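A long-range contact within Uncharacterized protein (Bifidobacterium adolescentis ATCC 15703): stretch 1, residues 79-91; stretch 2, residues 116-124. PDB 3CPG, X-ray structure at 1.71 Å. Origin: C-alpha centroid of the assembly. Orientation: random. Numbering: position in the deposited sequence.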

ATOM      1  N   ARG A  79      10.959   2.464  -3.121  1.00  7.83           N
ATOM      2  CA  ARG A  79      12.177   1.770  -3.521  1.00  8.27           C
ATOM      3  C   ARG A  79      12.768   0.833  -2.478  1.00  7.67           C
ATOM      4  O   ARG A  79      12.879   1.182  -1.305  1.00  7.97           O
ATOM      5  CB  ARG A  79      13.249   2.790  -3.918  1.00  9.34           C
ATOM      6  CG  ARG A  79      12.837   3.754  -5.021  1.00 14.05           C
ATOM      7  CD  ARG A  79      14.002   4.641  -5.423  1.00 16.71           C
ATOM      8  NE  ARG A  79      14.523   5.405  -4.292  1.00 20.21           N
ATOM      9  CZ  ARG A  79      15.623   6.151  -4.334  1.00 22.90           C
ATOM     10  NH1 ARG A  79      16.325   6.236  -5.457  1.00 24.21           N
ATOM     11  NH2 ARG A  79      16.023   6.811  -3.255  1.00 22.49           N
ATOM     12  N   PRO A  80      13.165  -0.379  -2.902  1.00  7.86           N
ATOM     13  CA  PRO A  80      13.756  -1.349  -1.979  1.00  7.48           C
ATOM     14  C   PRO A  80      14.983  -0.786  -1.263  1.00  6.67           C
ATOM     15  O   PRO A  80      15.238  -1.125  -0.110  1.00  9.12           O
ATOM     16  CB  PRO A  80      14.105  -2.521  -2.893  1.00  8.34           C
ATOM     17  CG  PRO A  80      13.003  -2.485  -3.901  1.00  7.89           C
ATOM     18  CD  PRO A  80      12.884  -1.003  -4.210  1.00  8.10           C
ATOM     19  N   GLN A  81      15.736   0.077  -1.941  1.00  8.62           N
ATOM     20  CA  GLN A  81      16.935   0.664  -1.345  1.00  9.09           C
ATOM     21  C   GLN A  81      16.580   1.527  -0.143  1.00  8.62           C
ATOM     22  O   GLN A  81      17.346   1.611   0.818  1.00  9.19           O
ATOM     23  CB  GLN A  81      17.700   1.511  -2.366  1.00 12.31           C
ATOM     24  CG  GLN A  81      17.829   0.870  -3.737  1.00 18.27           C
ATOM     25  CD  GLN A  81      16.748   1.339  -4.696  1.00 21.22           C
ATOM     26  OE1 GLN A  81      16.653   2.531  -5.003  1.00 25.96           O
ATOM     27  NE2 GLN A  81      15.931   0.407  -5.178  1.00 11.26           N
ATOM     28  N   GLU A  82      15.423   2.180  -0.196  1.00  8.55           N
ATOM     29  CA  GLU A  82      14.999   3.010   0.923  1.00  7.15           C
ATOM     30  C   GLU A  82      14.488   2.108   2.036  1.00  7.07           C
ATOM     31  O   GLU A  82      14.599   2.438   3.216  1.00  7.18           O
ATOM     32  CB  GLU A  82      13.916   4.002   0.490  1.00  8.60           C
ATOM     33  CG  GLU A  82      14.443   5.116  -0.403  1.00 10.41           C
ATOM     34  CD  GLU A  82      13.456   6.255  -0.551  1.00 14.12           C
ATOM     35  OE1 GLU A  82      13.016   6.793   0.487  1.00 12.22           O
ATOM     36  OE2 GLU A  82      13.119   6.614  -1.700  1.00 19.16           O
ATOM     37  N   VAL A  83      13.927   0.962   1.664  1.00  7.01           N
ATOM     38  CA  VAL A  83      13.447   0.020   2.664  1.00  6.78           C
ATOM     39  C   VAL A  83      14.656  -0.439   3.474  1.00  8.25           C
ATOM     40  O   VAL A  83      14.645  -0.404   4.704  1.00  9.98           O
ATOM     41  CB  VAL A  83      12.778  -1.215   2.008  1.00  6.78           C
ATOM     42  CG1 VAL A  83      12.512  -2.289   3.057  1.00  6.14           C
ATOM     43  CG2 VAL A  83      11.475  -0.804   1.346  1.00  6.67           C
ATOM     44  N   THR A  84      15.711  -0.849   2.777  1.00  8.97           N
ATOM     45  CA  THR A  84      16.911  -1.326   3.451  1.00  9.37           C
ATOM     46  C   THR A  84      17.592  -0.240   4.280  1.00  8.44           C
ATOM     47  O   THR A  84      18.096  -0.507   5.367  1.00  8.88           O
ATOM     48  CB  THR A  84      17.919  -1.915   2.438  1.00 11.70           C
ATOM     49  OG1 THR A  84      18.384  -0.885   1.558  1.00 18.42           O
ATOM     50  CG2 THR A  84      17.253  -3.000   1.611  1.00 11.97           C
ATOM     51  N   ALA A  85      17.586   0.991   3.788  1.00  7.57           N
ATOM     52  CA  ALA A  85      18.223   2.084   4.513  1.00  7.87           C
ATOM     53  C   ALA A  85      17.511   2.477   5.812  1.00  8.01           C
ATOM     54  O   ALA A  85      18.161   2.826   6.802  1.00  9.24           O
ATOM     55  CB  ALA A  85      18.338   3.305   3.608  1.00  9.22           C
ATOM     56  N   LYS A  86      16.184   2.389   5.820  1.00  7.34           N
ATOM     57  CA  LYS A  86      15.400   2.813   6.983  1.00  6.57           C
ATOM     58  C   LYS A  86      14.796   1.725   7.871  1.00  7.15           C
ATOM     59  O   LYS A  86      14.407   1.995   9.004  1.00  6.71           O
ATOM     60  CB  LYS A  86      14.263   3.733   6.514  1.00  7.08           C
ATOM     61  CG  LYS A  86      14.709   5.082   5.964  1.00  6.72           C
ATOM     62  CD  LYS A  86      13.552   5.889   5.375  1.00  7.76           C
ATOM     63  CE  LYS A  86      13.396   5.630   3.878  1.00  7.10           C
ATOM     64  NZ  LYS A  86      12.312   6.448   3.258  1.00  6.96           N
ATOM     65  N   ALA A  87      14.717   0.504   7.359  1.00  9.04           N
ATOM     66  CA  ALA A  87      14.112  -0.601   8.098  1.00  9.01           C
ATOM     67  C   ALA A  87      14.546  -0.789   9.553  1.00  9.06           C
ATOM     68  O   ALA A  87      13.704  -0.857  10.453  1.00  8.89           O
ATOM     69  CB  ALA A  87      14.324  -1.900   7.332  1.00  9.61           C
ATOM     70  N   GLU A  88      15.851  -0.885   9.792  1.00  8.95           N
ATOM     71  CA  GLU A  88      16.333  -1.104  11.155  1.00 10.96           C
ATOM     72  C   GLU A  88      15.912  -0.014  12.138  1.00  9.34           C
ATOM     73  O   GLU A  88      15.354  -0.309  13.200  1.00  7.75           O
ATOM     74  CB  GLU A  88      17.860  -1.247  11.165  1.00 14.66           C
ATOM     75  CG  GLU A  88      18.413  -1.693  12.509  1.00 19.30           C
ATOM     76  CD  GLU A  88      19.889  -2.045  12.452  1.00 23.23           C
ATOM     77  OE1 GLU A  88      20.703  -1.168  12.097  1.00 25.67           O
ATOM     78  OE2 GLU A  88      20.235  -3.205  12.766  1.00 25.69           O
ATOM     79  N   GLY A  89      16.182   1.241  11.784  1.00  7.84           N
ATOM     80  CA  GLY A  89      15.829   2.352  12.650  1.00  7.01           C
ATOM     81  C   GLY A  89      14.333   2.477  12.861  1.00  6.02           C
ATOM     82  O   GLY A  89      13.869   2.726  13.975  1.00  7.02           O
ATOM     83  N   LEU A  90      13.567   2.327  11.785  1.00  5.19           N
ATOM     84  CA  LEU A  90      12.118   2.408  11.889  1.00  4.92           C
ATOM     85  C   LEU A  90      11.571   1.345  12.833  1.00  5.26           C
ATOM     86  O   LEU A  90      10.705   1.624  13.661  1.00  5.13           O
ATOM     87  CB  LEU A  90      11.471   2.261  10.510  1.00  5.79           C
ATOM     88  CG  LEU A  90      11.563   3.502   9.617  1.00  5.89           C
ATOM     89  CD1 LEU A  90      11.101   3.155   8.198  1.00  5.66           C
ATOM     90  CD2 LEU A  90      10.710   4.625  10.219  1.00  6.20           C
ATOM     91  N   ALA A  91      12.077   0.123  12.714  1.00  5.37           N
ATOM     92  CA  ALA A  91      11.594  -0.947  13.572  1.00  6.68           C
ATOM     93  C   ALA A  91      11.886  -0.620  15.031  1.00  6.75           C
ATOM     94  O   ALA A  91      11.028  -0.801  15.894  1.00  6.68           O
ATOM     95  CB  ALA A  91      12.248  -2.277  13.183  1.00  6.97           C
ATOM     96  N   PRO A 116       1.579  -2.095   9.420  1.00  5.28           N
ATOM     97  CA  PRO A 116       2.038  -2.728   8.178  1.00  5.11           C
ATOM     98  C   PRO A 116       3.112  -1.898   7.484  1.00  5.30           C
ATOM     99  O   PRO A 116       3.065  -0.669   7.497  1.00  4.15           O
ATOM    100  CB  PRO A 116       0.760  -2.831   7.352  1.00  5.50           C
ATOM    101  CG  PRO A 116      -0.291  -3.016   8.406  1.00  6.35           C
ATOM    102  CD  PRO A 116       0.112  -1.983   9.439  1.00  3.91           C
ATOM    103  N   PHE A 117       4.086  -2.580   6.889  1.00  3.67           N
ATOM    104  CA  PHE A 117       5.170  -1.913   6.172  1.00  4.97           C
ATOM    105  C   PHE A 117       5.085  -2.502   4.765  1.00  4.37           C
ATOM    106  O   PHE A 117       5.478  -3.642   4.544  1.00  5.15           O
ATOM    107  CB  PHE A 117       6.518  -2.250   6.834  1.00  4.86           C
ATOM    108  CG  PHE A 117       7.684  -1.410   6.357  1.00  5.23           C
ATOM    109  CD1 PHE A 117       8.848  -1.338   7.120  1.00  5.58           C
ATOM    110  CD2 PHE A 117       7.641  -0.726   5.145  1.00  6.48           C
ATOM    111  CE1 PHE A 117       9.954  -0.598   6.685  1.00  7.20           C
ATOM    112  CE2 PHE A 117       8.737   0.015   4.701  1.00  7.45           C
ATOM    113  CZ  PHE A 117       9.896   0.079   5.472  1.00  7.32           C
ATOM    114  N   HIS A 118       4.530  -1.733   3.834  1.00  3.61           N
ATOM    115  CA  HIS A 118       4.370  -2.192   2.459  1.00  4.30           C
ATOM    116  C   HIS A 118       5.375  -1.617   1.482  1.00  4.13           C
ATOM    117  O   HIS A 118       6.000  -0.591   1.741  1.00  5.93           O
ATOM    118  CB  HIS A 118       2.982  -1.822   1.920  1.00  3.44           C
ATOM    119  CG  HIS A 118       1.845  -2.473   2.641  1.00  4.91           C
ATOM    120  ND1 HIS A 118       0.569  -2.512   2.122  1.00  5.96           N
ATOM    121  CD2 HIS A 118       1.782  -3.082   3.849  1.00  4.09           C
ATOM    122  CE1 HIS A 118      -0.234  -3.119   2.980  1.00  5.11           C
ATOM    123  NE2 HIS A 118       0.477  -3.473   4.035  1.00  5.30           N
ATOM    124  N   LEU A 119       5.529  -2.308   0.358  1.00  5.90           N
ATOM    125  CA  LEU A 119       6.371  -1.826  -0.725  1.00  4.24           C
ATOM    126  C   LEU A 119       5.286  -1.451  -1.721  1.00  4.46           C
ATOM    127  O   LEU A 119       4.454  -2.290  -2.075  1.00  4.93           O
ATOM    128  CB  LEU A 119       7.250  -2.924  -1.328  1.00  4.66           C
ATOM    129  CG  LEU A 119       8.078  -2.360  -2.496  1.00  3.81           C
ATOM    130  CD1 LEU A 119       9.145  -1.422  -1.945  1.00  5.90           C
ATOM    131  CD2 LEU A 119       8.725  -3.475  -3.290  1.00  4.83           C
ATOM    132  N   ILE A 120       5.264  -0.195  -2.151  1.00  4.43           N
ATOM    133  CA  ILE A 120       4.243   0.245  -3.086  1.00  4.49           C
ATOM    134  C   ILE A 120       4.819   0.664  -4.433  1.00  5.48           C
ATOM    135  O   ILE A 120       4.076   1.028  -5.343  1.00  7.51           O
ATOM    136  CB  ILE A 120       3.411   1.398  -2.482  1.00  4.98           C
ATOM    137  CG1 ILE A 120       4.305   2.609  -2.221  1.00  3.63           C
ATOM    138  CG2 ILE A 120       2.781   0.944  -1.170  1.00  6.24           C
ATOM    139  CD1 ILE A 120       3.560   3.816  -1.660  1.00  5.26           C
ATOM    140  N   GLY A 121       6.143   0.609  -4.553  1.00  5.09           N
ATOM    141  CA  GLY A 121       6.794   0.954  -5.808  1.00  5.84           C
ATOM    142  C   GLY A 121       7.107  -0.328  -6.563  1.00  5.26           C
ATOM    143  O   GLY A 121       7.018  -1.416  -5.992  1.00  6.66           O
ATOM    144  N   GLN A 122       7.472  -0.218  -7.838  1.00  6.52           N
ATOM    145  CA  GLN A 122       7.772  -1.405  -8.632  1.00  8.17           C
ATOM    146  C   GLN A 122       8.951  -2.171  -8.040  1.00  7.83           C
ATOM    147  O   GLN A 122       9.941  -1.581  -7.609  1.00  7.50           O
ATOM    148  CB  GLN A 122       8.061  -1.020 -10.086  1.00 11.57           C
ATOM    149  CG  GLN A 122       6.894  -0.333 -10.809  1.00 14.42           C
ATOM    150  CD  GLN A 122       5.572  -1.078 -10.676  1.00 17.58           C
ATOM    151  OE1 GLN A 122       4.773  -0.796  -9.783  1.00 18.56           O
ATOM    152  NE2 GLN A 122       5.340  -2.035 -11.565  1.00 18.71           N
ATOM    153  N   LEU A 123       8.833  -3.494  -8.027  1.00  7.26           N
ATOM    154  CA  LEU A 123       9.859  -4.358  -7.454  1.00  6.41           C
ATOM    155  C   LEU A 123      10.687  -5.112  -8.487  1.00  6.84           C
ATOM    156  O   LEU A 123      10.191  -6.029  -9.147  1.00  7.68           O
ATOM    157  CB  LEU A 123       9.199  -5.361  -6.503  1.00  5.81           C
ATOM    158  CG  LEU A 123      10.086  -6.418  -5.842  1.00  5.94           C
ATOM    159  CD1 LEU A 123      11.216  -5.748  -5.068  1.00  6.02           C
ATOM    160  CD2 LEU A 123       9.227  -7.271  -4.914  1.00  6.57           C
ATOM    161  N   GLN A 124      11.946  -4.714  -8.631  1.00  6.31           N
ATOM    162  CA  GLN A 124      12.846  -5.377  -9.564  1.00  7.34           C
ATOM    163  C   GLN A 124      13.089  -6.761  -8.969  1.00  6.20           C
ATOM    164  O   GLN A 124      13.271  -6.898  -7.761  1.00  6.01           O
ATOM    165  CB  GLN A 124      14.156  -4.596  -9.689  1.00  6.06           C
ATOM    166  CG  GLN A 124      15.103  -5.136 -10.742  1.00  9.45           C
ATOM    167  CD  GLN A 124      16.217  -4.160 -11.063  1.00 10.45           C
ATOM    168  OE1 GLN A 124      15.967  -3.070 -11.576  1.00 13.07           O
ATOM    169  NE2 GLN A 124      17.451  -4.544 -10.757  1.00  9.66           N
TER

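Not one hydrogen bond or salt bridge joins these two stretches; the contact rests mainly on apolar side chains, and it illustrates how a helix can lie against a strand without any polar bond between them. Helix 80-91 runs nearly antiparallel to strand 117-119, at 156° between their directions, and the axes come no closer than 10.0 Å. That spacing leaves room for a layer of side chains, and the backbones draw nearest at the helix start, where the CA atoms of Arg79 and Gly121 are 5.9 Å apart.

Phe117 contributes the largest buried area. The Phe117 ring reaches successive helical turns: Phe117 CZ lies 4.3 Å from Val83 CG1, and Phe117 CE1 lies 4.2 Å from Leu90 CD1 and 4.4 Å from Ala87 CA, which sits at the ring edge. Here the ring edge meets the helix backbone itself, at a CA atom. Val83 also touches the next apolar residue of the strand, its CG2 4.1 Å from Leu119 CD1. Beyond the strand, Leu123 CD1 packs 3.9 Å from Pro80 CG.

Within the helical stretch, opposite charges pair. Glu82 takes Arg79 through OE2, 3.2 Å from NE, and Lys86 through OE1, 2.9 Å from NZ, and neither salt bridge crosses to the other stretch.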